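Local coordinates for protein homoserine kinase (PDB 4P52) that probably catalyses the ATP-dependent phosphorylation of L-homoserine to O-phospho-L-homoserine, at residues Glu55-Leu60 with Glu105-Lys110; Val66-Ile71 with Glu83-Ser88; Ile27-Pro32 with Val129-Gln134. All blocks are in the same frame, centred on the assembly; numbering follows the deposited sequence.

Contact 1 of 3, residues Glu55-Leu60 with Glu105-Lys110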
loop_
_atom_site.group_PDB
_atom_site.type_symbol
_atom_site.label_atom_id
_atom_site.label_comp_id
_atom_site.label_asym_id
_atom_site.label_seq_id
_atom_site.Cartn_x
_atom_site.Cartn_y
_atom_site.Cartn_z
ATOM N N GLU A 55 -21.613 7.027 -23.923
ATOM C CA GLU A 55 -22.595 8.104 -23.825
ATOM C C GLU A 55 -23.980 7.563 -23.519
ATOM O O GLU A 55 -24.404 6.554 -24.097
ATOM C CB GLU A 55 -22.622 8.915 -25.116
ATOM C CG GLU A 55 -21.322 9.643 -25.401
ATOM C CD GLU A 55 -21.315 10.372 -26.733
ATOM O OE1 GLU A 55 -22.263 10.198 -27.551
ATOM O OE2 GLU A 55 -20.346 11.142 -26.963
ATOM N N VAL A 56 -24.687 8.235 -22.613
ATOM C CA VAL A 56 -26.072 7.893 -22.317
ATOM C C VAL A 56 -26.958 9.110 -22.501
ATOM O O VAL A 56 -26.639 10.188 -22.011
ATOM C CB VAL A 56 -26.225 7.338 -20.893
ATOM C CG1 VAL A 56 -27.685 7.101 -20.534
ATOM C CG2 VAL A 56 -25.480 6.017 -20.792
ATOM N N LEU A 57 -28.054 8.935 -23.236
ATOM C CA LEU A 57 -29.048 9.981 -23.391
ATOM C C LEU A 57 -30.319 9.536 -22.673
ATOM O O LEU A 57 -30.753 8.402 -22.863
ATOM C CB LEU A 57 -29.311 10.244 -24.875
ATOM C CG LEU A 57 -30.253 11.420 -25.217
ATOM C CD1 LEU A 57 -29.912 12.089 -26.552
ATOM C CD2 LEU A 57 -31.696 10.948 -25.213
ATOM N N LEU A 58 -30.901 10.397 -21.840
ATOM C CA LEU A 58 -32.148 10.080 -21.155
ATOM C C LEU A 58 -33.180 11.095 -21.556
ATOM O O LEU A 58 -32.844 12.273 -21.599
ATOM C CB LEU A 58 -31.977 10.184 -19.648
ATOM C CG LEU A 58 -30.903 9.333 -18.976
ATOM C CD1 LEU A 58 -31.158 9.381 -17.487
ATOM C CD2 LEU A 58 -30.919 7.891 -19.454
ATOM N N ARG A 59 -34.413 10.669 -21.839
ATOM C CA ARG A 59 -35.523 11.615 -22.004
ATOM C C ARG A 59 -36.610 11.295 -21.007
ATOM O O ARG A 59 -36.807 10.136 -20.646
ATOM C CB ARG A 59 -36.158 11.577 -23.402
ATOM C CG ARG A 59 -35.214 11.301 -24.541
ATOM C CD ARG A 59 -35.936 11.200 -25.884
ATOM N NE ARG A 59 -34.945 11.169 -26.976
ATOM C CZ ARG A 59 -34.309 12.250 -27.484
ATOM N NH1 ARG A 59 -34.536 13.500 -27.039
ATOM N NH2 ARG A 59 -33.428 12.090 -28.468
ATOM N N LEU A 60 -37.341 12.321 -20.593
ATOM C CA LEU A 60 -38.497 12.136 -19.746
ATOM C C LEU A 60 -39.653 11.585 -20.575
ATOM O O LEU A 60 -39.851 12.000 -21.717
ATOM C CB LEU A 60 -38.907 13.467 -19.118
ATOM C CG LEU A 60 -37.836 14.075 -18.226
ATOM C CD1 LEU A 60 -38.303 15.453 -17.780
ATOM C CD2 LEU A 60 -37.511 13.164 -17.046
ATOM N N GLU A 105 -36.817 7.139 -20.978
ATOM C CA GLU A 105 -36.262 6.395 -22.109
ATOM C C GLU A 105 -34.770 6.590 -22.151
ATOM O O GLU A 105 -34.280 7.702 -21.942
ATOM C CB GLU A 105 -36.834 6.873 -23.423
ATOM C CG GLU A 105 -38.333 6.702 -23.557
ATOM C CD GLU A 105 -38.885 7.326 -24.836
ATOM O OE1 GLU A 105 -38.215 8.213 -25.434
ATOM O OE2 GLU A 105 -40.002 6.930 -25.243
ATOM N N ILE A 106 -34.052 5.516 -22.454
ATOM C CA ILE A 106 -32.607 5.524 -22.504
ATOM C C ILE A 106 -32.163 5.201 -23.907
ATOM O O ILE A 106 -32.618 4.233 -24.475
ATOM C CB ILE A 106 -32.029 4.442 -21.556
ATOM C CG1 ILE A 106 -32.503 4.691 -20.120
ATOM C CG2 ILE A 106 -30.501 4.346 -21.664
ATOM C CD1 ILE A 106 -32.440 3.477 -19.231
ATOM N N GLU A 107 -31.282 6.016 -24.469
ATOM C CA GLU A 107 -30.556 5.681 -25.677
ATOM C C GLU A 107 -29.106 5.547 -25.238
ATOM O O GLU A 107 -28.547 6.467 -24.653
ATOM C CB GLU A 107 -30.699 6.776 -26.731
ATOM C CG GLU A 107 -32.100 6.905 -27.308
ATOM C CD GLU A 107 -32.402 8.270 -27.936
ATOM O OE1 GLU A 107 -31.450 8.969 -28.357
ATOM O OE2 GLU A 107 -33.601 8.659 -28.009
ATOM N N LEU A 108 -28.497 4.395 -25.494
ATOM C CA LEU A 108 -27.118 4.166 -25.074
ATOM C C LEU A 108 -26.184 4.065 -26.264
ATOM O O LEU A 108 -26.434 3.298 -27.176
ATOM C CB LEU A 108 -27.037 2.907 -24.207
ATOM C CG LEU A 108 -25.655 2.260 -24.006
ATOM C CD1 LEU A 108 -24.624 3.171 -23.334
ATOM C CD2 LEU A 108 -25.800 0.968 -23.210
ATOM N N THR A 109 -25.098 4.826 -26.244
ATOM C CA THR A 109 -24.100 4.769 -27.305
ATOM C C THR A 109 -22.760 4.300 -26.771
ATOM O O THR A 109 -22.093 5.019 -26.032
ATOM C CB THR A 109 -23.858 6.152 -27.930
ATOM O OG1 THR A 109 -25.111 6.802 -28.192
ATOM C CG2 THR A 109 -23.057 6.028 -29.209
ATOM N N LYS A 110 -22.356 3.097 -27.159
ATOM C CA LYS A 110 -21.005 2.604 -26.889
ATOM C C LYS A 110 -20.016 3.271 -27.825
ATOM O O LYS A 110 -20.120 3.147 -29.051
ATOM C CB LYS A 110 -20.906 1.085 -27.048
ATOM C CG LYS A 110 -21.856 0.305 -26.164
ATOM C CD LYS A 110 -21.549 0.478 -24.687
ATOM C CE LYS A 110 -20.257 -0.229 -24.307
ATOM N NZ LYS A 110 -20.102 -0.356 -22.830
#
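Arg-59 and Glu-107 both set CG anti to their own carbonyl carbon (chi1 -35° and -68°) and then run out extended, which carries the guanidinium and the carboxylate together on one face of the sheet. The two residues are not register partners. Arg-59 is paired with Glu-105 and reaches across diagonally to Glu-107, where NE donates to OE2 over 3.0 Å in a salt bridge; a longer, weak bond from Arg-59 NH2 goes to the same oxygen. OE2 lies at the edge of the guanidinium, in its plane, yet the donor stands above the carboxylate plane, so the two flat groups are twisted 52° apart. Leu-57 packs against the pair: its CD2 sits over one guanidinium face, towards the rim, and lies 3.7 Å from Glu-107 OE1, the two side chains running alongside each other. The Glu-105 carboxylate, by contrast, finds its strong partner in Arg-67 on the next strand. Six backbone hydrogen bonds join residues 55-60 and 105-110 antiparallel, two at each of the pairs Glu-55/Thr-109, Leu-57/Glu-107 and Arg-59/Glu-105. This is part of the mixed sheet of the N-terminal region, consistent with the ribosomal protein S5 domain 2-like fold of GHMP kinases, which lays helices on one side of such a sheet. The face turned to helices 86-98 and 120-135 bears Val-56, Leu-58, Ile-106 and Leu-108. There Leu-58 CD2 lies against Ile-106 CG1 at 3.6 Å, the two side chains side by side, while Val-56 CG2 meets Leu-108 CD1 at 3.9 Å and Val-56 CG1 meets Ile-106 CG2 at 4.1 Å.

Contact 2 of 3, residues Val66-Ile71 with Glu83-Ser88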
loop_
_atom_site.group_PDB
_atom_site.type_symbol
_atom_site.label_atom_id
_atom_site.label_comp_id
_atom_site.label_asym_id
_atom_site.label_seq_id
_atom_site.Cartn_x
_atom_site.Cartn_y
_atom_site.Cartn_z
ATOM N N VAL A 66 -38.814 2.561 -16.768
ATOM C CA VAL A 66 -37.543 2.856 -17.360
ATOM C C VAL A 66 -37.402 1.902 -18.534
ATOM O O VAL A 66 -37.481 0.706 -18.343
ATOM C CB VAL A 66 -36.427 2.632 -16.333
ATOM C CG1 VAL A 66 -35.060 2.895 -16.944
ATOM C CG2 VAL A 66 -36.657 3.521 -15.116
ATOM N N ARG A 67 -37.208 2.428 -19.741
ATOM C CA ARG A 67 -37.185 1.605 -20.952
ATOM C C ARG A 67 -35.972 1.899 -21.781
ATOM O O ARG A 67 -35.535 3.034 -21.857
ATOM C CB ARG A 67 -38.417 1.875 -21.823
ATOM C CG ARG A 67 -39.757 1.714 -21.122
ATOM C CD ARG A 67 -40.919 1.940 -22.069
ATOM N NE ARG A 67 -40.862 3.235 -22.749
ATOM C CZ ARG A 67 -41.122 4.415 -22.174
ATOM N NH1 ARG A 67 -41.447 4.496 -20.877
ATOM N NH2 ARG A 67 -41.052 5.531 -22.900
ATOM N N ILE A 68 -35.438 0.888 -22.441
ATOM C CA ILE A 68 -34.350 1.126 -23.371
ATOM C C ILE A 68 -34.844 1.251 -24.804
ATOM O O ILE A 68 -35.399 0.325 -25.382
ATOM C CB ILE A 68 -33.257 0.078 -23.253
ATOM C CG1 ILE A 68 -32.660 0.204 -21.848
ATOM C CG2 ILE A 68 -32.236 0.269 -24.377
ATOM C CD1 ILE A 68 -31.736 -0.921 -21.464
ATOM N N THR A 69 -34.612 2.420 -25.362
ATOM C CA THR A 69 -35.121 2.797 -26.656
ATOM C C THR A 69 -34.183 2.290 -27.725
ATOM O O THR A 69 -34.617 1.964 -28.817
ATOM C CB THR A 69 -35.233 4.345 -26.708
ATOM O OG1 THR A 69 -36.502 4.730 -26.173
ATOM C CG2 THR A 69 -35.033 4.934 -28.125
ATOM N N SER A 70 -32.892 2.225 -27.425
ATOM C CA SER A 70 -31.915 2.038 -28.475
ATOM C C SER A 70 -30.507 1.864 -27.929
ATOM O O SER A 70 -30.115 2.549 -26.982
ATOM C CB SER A 70 -31.977 3.237 -29.411
ATOM O OG SER A 70 -30.684 3.641 -29.796
ATOM N N ILE A 71 -29.753 0.957 -28.544
ATOM C CA ILE A 71 -28.339 0.727 -28.210
ATOM C C ILE A 71 -27.513 0.708 -29.494
ATOM O O ILE A 71 -27.883 0.069 -30.460
ATOM C CB ILE A 71 -28.141 -0.588 -27.416
ATOM C CG1 ILE A 71 -28.999 -0.596 -26.136
ATOM C CG2 ILE A 71 -26.681 -0.782 -27.060
ATOM C CD1 ILE A 71 -28.923 -1.885 -25.339
ATOM N N GLU A 83 -34.751 -4.939 -17.240
ATOM C CA GLU A 83 -34.473 -5.573 -15.946
ATOM C C GLU A 83 -33.210 -6.405 -16.027
ATOM O O GLU A 83 -32.740 -6.906 -15.013
ATOM C CB GLU A 83 -35.650 -6.425 -15.468
ATOM C CG GLU A 83 -36.999 -5.746 -15.673
ATOM C CD GLU A 83 -38.032 -6.139 -14.636
ATOM O OE1 GLU A 83 -38.302 -7.355 -14.491
ATOM O OE2 GLU A 83 -38.577 -5.216 -13.978
ATOM N N LYS A 84 -32.676 -6.533 -17.242
ATOM C CA LYS A 84 -31.425 -7.238 -17.498
ATOM C C LYS A 84 -30.257 -6.310 -17.829
ATOM O O LYS A 84 -29.120 -6.772 -17.884
ATOM C CB LYS A 84 -31.589 -8.244 -18.640
ATOM C CG LYS A 84 -32.271 -9.549 -18.246
ATOM C CD LYS A 84 -32.397 -10.485 -19.438
ATOM C CE LYS A 84 -33.212 -11.708 -19.077
ATOM N NZ LYS A 84 -34.182 -11.976 -20.176
ATOM N N ASN A 85 -30.529 -5.024 -18.069
ATOM C CA ASN A 85 -29.486 -4.086 -18.493
ATOM C C ASN A 85 -28.975 -3.212 -17.359
ATOM O O ASN A 85 -29.755 -2.660 -16.566
ATOM C CB ASN A 85 -29.940 -3.215 -19.671
ATOM C CG ASN A 85 -28.798 -2.387 -20.266
ATOM O OD1 ASN A 85 -28.151 -1.607 -19.566
ATOM N ND2 ASN A 85 -28.556 -2.549 -21.564
ATOM N N THR A 86 -27.661 -3.074 -17.313
ATOM C CA THR A 86 -27.013 -2.416 -16.198
ATOM C C THR A 86 -27.485 -0.966 -15.975
ATOM O O THR A 86 -27.716 -0.547 -14.838
ATOM C CB THR A 86 -25.469 -2.534 -16.288
ATOM O OG1 THR A 86 -24.912 -2.140 -15.044
ATOM C CG2 THR A 86 -24.873 -1.665 -17.392
ATOM N N VAL A 87 -27.675 -0.229 -17.063
ATOM C CA VAL A 87 -28.031 1.176 -17.008
ATOM C C VAL A 87 -29.463 1.363 -16.507
ATOM O O VAL A 87 -29.718 2.175 -15.623
ATOM C CB VAL A 87 -27.877 1.820 -18.392
ATOM C CG1 VAL A 87 -28.280 3.284 -18.353
ATOM C CG2 VAL A 87 -26.453 1.668 -18.899
ATOM N N SER A 88 -30.396 0.603 -17.062
ATOM C CA SER A 88 -31.785 0.689 -16.639
ATOM C C SER A 88 -32.009 0.206 -15.196
ATOM O O SER A 88 -32.832 0.781 -14.468
ATOM C CB SER A 88 -32.711 -0.011 -17.640
ATOM O OG SER A 88 -32.130 -1.206 -18.122
#
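Ile-68 puts one methyl, CD1, into the angle between Ser-88 and Asn-85, and these three residues bury the most surface here. The methyl lies 3.4 Å from Asn-85 CB and equally near Ser-88 OG. Ile-68 reaches them because CG1 stands anti to the carbonyl carbon (chi1 -64°) and CD1 continues the chain outward, so that the side chain meets that of Asn-85 at roughly a right angle. The polar groups it touches are engaged with other atoms. Ser-88 OG is hydrogen-bonded to Ala-82 O, in the turn that leads into helix 86-98, and Ser-88 CB receives Val-66 CG1 at 3.8 Å. Asn-85 is the N-cap of that helix: with CG anti to the backbone N (chi1 -171°), its OD1 accepts from Val-87 N over 2.9 Å, the donor lying in the carbonyl plane. The other end of the amide, ND2, donates to Pro-79 O, while Ile-71 CD1 comes towards ND2 from the strand side at 3.9 Å. One side chain thus closes the start of the helix, ties it to the preceding loop and packs against two isoleucines, Ile-68 on its CB and CG and Ile-71 at ND2. With an alanine here, Val-87 N would probably be left without its capping acceptor, Pro-79 O without its donor, and Ile-71 CD1 without the group it packs on. Such packing, in which the first turn of a helix rests on apolar side chains of the strand before it, belongs to a beta-alpha-beta unit: strand 66-72 leads through helix 86-98 to strand 103-110, its parallel neighbour in the sheet.

Contact 3 of 3, residues Ile27-Pro32 with Val129-Gln134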
loop_
_atom_site.group_PDB
_atom_site.type_symbol
_atom_site.label_atom_id
_atom_site.label_comp_id
_atom_site.label_asym_id
_atom_site.label_seq_id
_atom_site.Cartn_x
_atom_site.Cartn_y
_atom_site.Cartn_z
ATOM N N ILE A 27 -31.157 14.702 -21.400
ATOM C CA ILE A 27 -29.780 15.016 -21.083
ATOM C C ILE A 27 -28.881 13.966 -21.711
ATOM O O ILE A 27 -29.273 12.827 -21.848
ATOM C CB ILE A 27 -29.593 15.071 -19.555
ATOM C CG1 ILE A 27 -28.228 15.645 -19.188
ATOM C CG2 ILE A 27 -29.818 13.701 -18.955
ATOM C CD1 ILE A 27 -28.063 15.989 -17.718
ATOM N N LYS A 28 -27.673 14.357 -22.090
ATOM C CA LYS A 28 -26.714 13.412 -22.602
ATOM C C LYS A 28 -25.443 13.472 -21.747
ATOM O O LYS A 28 -24.879 14.555 -21.535
ATOM C CB LYS A 28 -26.429 13.743 -24.058
ATOM C CG LYS A 28 -25.817 12.596 -24.820
ATOM C CD LYS A 28 -25.768 12.845 -26.318
ATOM C CE LYS A 28 -25.284 11.570 -26.998
ATOM N NZ LYS A 28 -24.846 11.827 -28.395
ATOM N N VAL A 29 -25.001 12.331 -21.229
ATOM C CA VAL A 29 -23.791 12.310 -20.423
ATOM C C VAL A 29 -22.750 11.390 -21.023
ATOM O O VAL A 29 -23.066 10.316 -21.560
ATOM C CB VAL A 29 -24.055 11.872 -18.975
ATOM C CG1 VAL A 29 -22.738 11.755 -18.222
ATOM C CG2 VAL A 29 -24.961 12.867 -18.257
ATOM N N PHE A 30 -21.500 11.795 -20.912
ATOM C CA PHE A 30 -20.407 10.958 -21.328
ATOM C C PHE A 30 -19.653 10.503 -20.081
ATOM O O PHE A 30 -19.441 11.281 -19.171
ATOM C CB PHE A 30 -19.498 11.742 -22.272
ATOM C CG PHE A 30 -18.130 11.163 -22.432
ATOM C CD1 PHE A 30 -17.123 11.421 -21.481
ATOM C CD2 PHE A 30 -17.827 10.360 -23.535
ATOM C CE1 PHE A 30 -15.838 10.889 -21.622
ATOM C CE2 PHE A 30 -16.544 9.831 -23.691
ATOM C CZ PHE A 30 -15.543 10.106 -22.734
ATOM N N ALA A 31 -19.239 9.241 -20.034
ATOM C CA ALA A 31 -18.480 8.757 -18.881
ATOM C C ALA A 31 -17.237 8.046 -19.390
ATOM O O ALA A 31 -17.323 7.299 -20.356
ATOM C CB ALA A 31 -19.317 7.864 -18.002
ATOM N N PRO A 32 -16.078 8.281 -18.744
ATOM C CA PRO A 32 -14.819 7.824 -19.298
ATOM C C PRO A 32 -14.423 6.373 -19.027
ATOM O O PRO A 32 -14.788 5.775 -17.997
ATOM C CB PRO A 32 -13.809 8.784 -18.659
ATOM C CG PRO A 32 -14.382 9.064 -17.319
ATOM C CD PRO A 32 -15.883 9.032 -17.492
ATOM N N VAL A 129 -26.438 6.955 -14.236
ATOM C CA VAL A 129 -26.765 7.403 -12.883
ATOM C C VAL A 129 -26.499 8.900 -12.735
ATOM O O VAL A 129 -27.327 9.654 -12.204
ATOM C CB VAL A 129 -25.976 6.604 -11.827
ATOM C CG1 VAL A 129 -26.243 7.156 -10.451
ATOM C CG2 VAL A 129 -26.405 5.151 -11.867
ATOM N N TYR A 130 -25.352 9.324 -13.255
ATOM C CA TYR A 130 -25.026 10.713 -13.334
ATOM C C TYR A 130 -26.110 11.438 -14.082
ATOM O O TYR A 130 -26.579 12.474 -13.617
ATOM C CB TYR A 130 -23.730 10.885 -14.079
ATOM C CG TYR A 130 -23.116 12.219 -13.896
ATOM C CD1 TYR A 130 -22.350 12.501 -12.758
ATOM C CD2 TYR A 130 -23.284 13.224 -14.857
ATOM C CE1 TYR A 130 -21.745 13.753 -12.579
ATOM C CE2 TYR A 130 -22.700 14.478 -14.689
ATOM C CZ TYR A 130 -21.933 14.732 -13.543
ATOM O OH TYR A 130 -21.343 15.955 -13.366
ATOM N N ALA A 131 -26.506 10.891 -15.234
ATOM C CA ALA A 131 -27.526 11.508 -16.085
ATOM C C ALA A 131 -28.827 11.732 -15.351
ATOM O O ALA A 131 -29.328 12.862 -15.343
ATOM C CB ALA A 131 -27.776 10.688 -17.336
ATOM N N ILE A 132 -29.365 10.672 -14.733
ATOM C CA ILE A 132 -30.691 10.741 -14.101
ATOM C C ILE A 132 -30.678 11.748 -12.960
ATOM O O ILE A 132 -31.644 12.515 -12.769
ATOM C CB ILE A 132 -31.224 9.353 -13.650
ATOM C CG1 ILE A 132 -32.700 9.427 -13.252
ATOM C CG2 ILE A 132 -30.427 8.767 -12.496
ATOM C CD1 ILE A 132 -33.626 9.786 -14.400
ATOM N N ASN A 133 -29.560 11.786 -12.244
ATOM C CA ASN A 133 -29.431 12.682 -11.115
ATOM C C ASN A 133 -29.429 14.153 -11.538
ATOM O O ASN A 133 -30.105 14.992 -10.946
ATOM C CB ASN A 133 -28.180 12.336 -10.307
ATOM C CG ASN A 133 -28.105 13.104 -9.002
ATOM O OD1 ASN A 133 -29.042 13.068 -8.182
ATOM N ND2 ASN A 133 -26.979 13.788 -8.787
ATOM N N GLN A 134 -28.687 14.472 -12.584
ATOM C CA GLN A 134 -28.683 15.835 -13.020
ATOM C C GLN A 134 -30.017 16.213 -13.655
ATOM O O GLN A 134 -30.582 17.242 -13.325
ATOM C CB GLN A 134 -27.509 16.146 -13.931
ATOM C CG GLN A 134 -27.455 17.646 -14.217
ATOM C CD GLN A 134 -26.087 18.139 -14.639
ATOM O OE1 GLN A 134 -25.068 17.671 -14.120
ATOM N NE2 GLN A 134 -26.051 19.091 -15.589
#
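The helical bond from Gln-134 N to Tyr-130 O, 3.1 Å long, fixes the turn whose residues Tyr-130, Ala-131 and Gln-134 meet the strand; across the interface itself the meeting is mainly one of apolar atoms. Val-29 lies at the centre of it. Its two methyls divide the work: CG2 settles on the helix at Ala-131, 3.6 Å from CA and 3.7 Å from CB, while CG1 approaches CD2 of Tyr-130 obliquely at 3.7 Å. The first torsion of Val-29 (chi1 175°) sends CG1 anti to the backbone N and CG2 anti to the carbonyl carbon, so that one residue can address two successive helix positions. CG2 also lies in the plane of the tyrosine ring, at its edge, and the valine and tyrosine side chains cross almost perpendicularly. Ile-27, two residues earlier, shares Ala-131 and reaches one turn further, to Gln-134. Its CG2 rests against Ala-131 CB at 4.0 Å, and its CD1 reaches the aliphatic part of Gln-134, 3.8 Å from CB. Ala-131 CB is thus touched by CG2 of both Val-29 and Ile-27. Val-330, from the C-terminal strand 329-330, joins the same cluster by touching Ile-27, Tyr-130 and Gln-134. Beyond Ala-131, Ile-132 turns from the strand towards helix 86-98. The short segments run at 145° to each other, their axes 8.0 Å apart at closest approach. A helix packed on a sheet, running roughly antiparallel to the strand it meets, with beta-branched residues set against an alanine, is ordinary alpha/beta layer packing, here of helix 120-135 on strand 26-36 in the N-terminal part of this GHMP kinase.

Contact 1 lies between the other two, its centre about 9 Å from the centre of each, whereas the centres of contacts 2 and 3 are about 14 Å apart and their nearest atoms about 6 Å, without touching. One sheet carries all three. Ile-106 O of contact 1 probably accepts from Thr-69 N of contact 2 at 2.8 Å; on the far edge of contact 1, Val-56 O probably accepts from Val-29 N of contact 3, again at 2.8 Å. The layers also meet, Leu-58 CD1 lying 3.6 Å from Ala-131 CB. The glycine-rich loop between strand 103-110 and helix 120-135 joins elements of contacts 1 and 3 and, as in related GHMP kinases, probably binds the ATP phosphates.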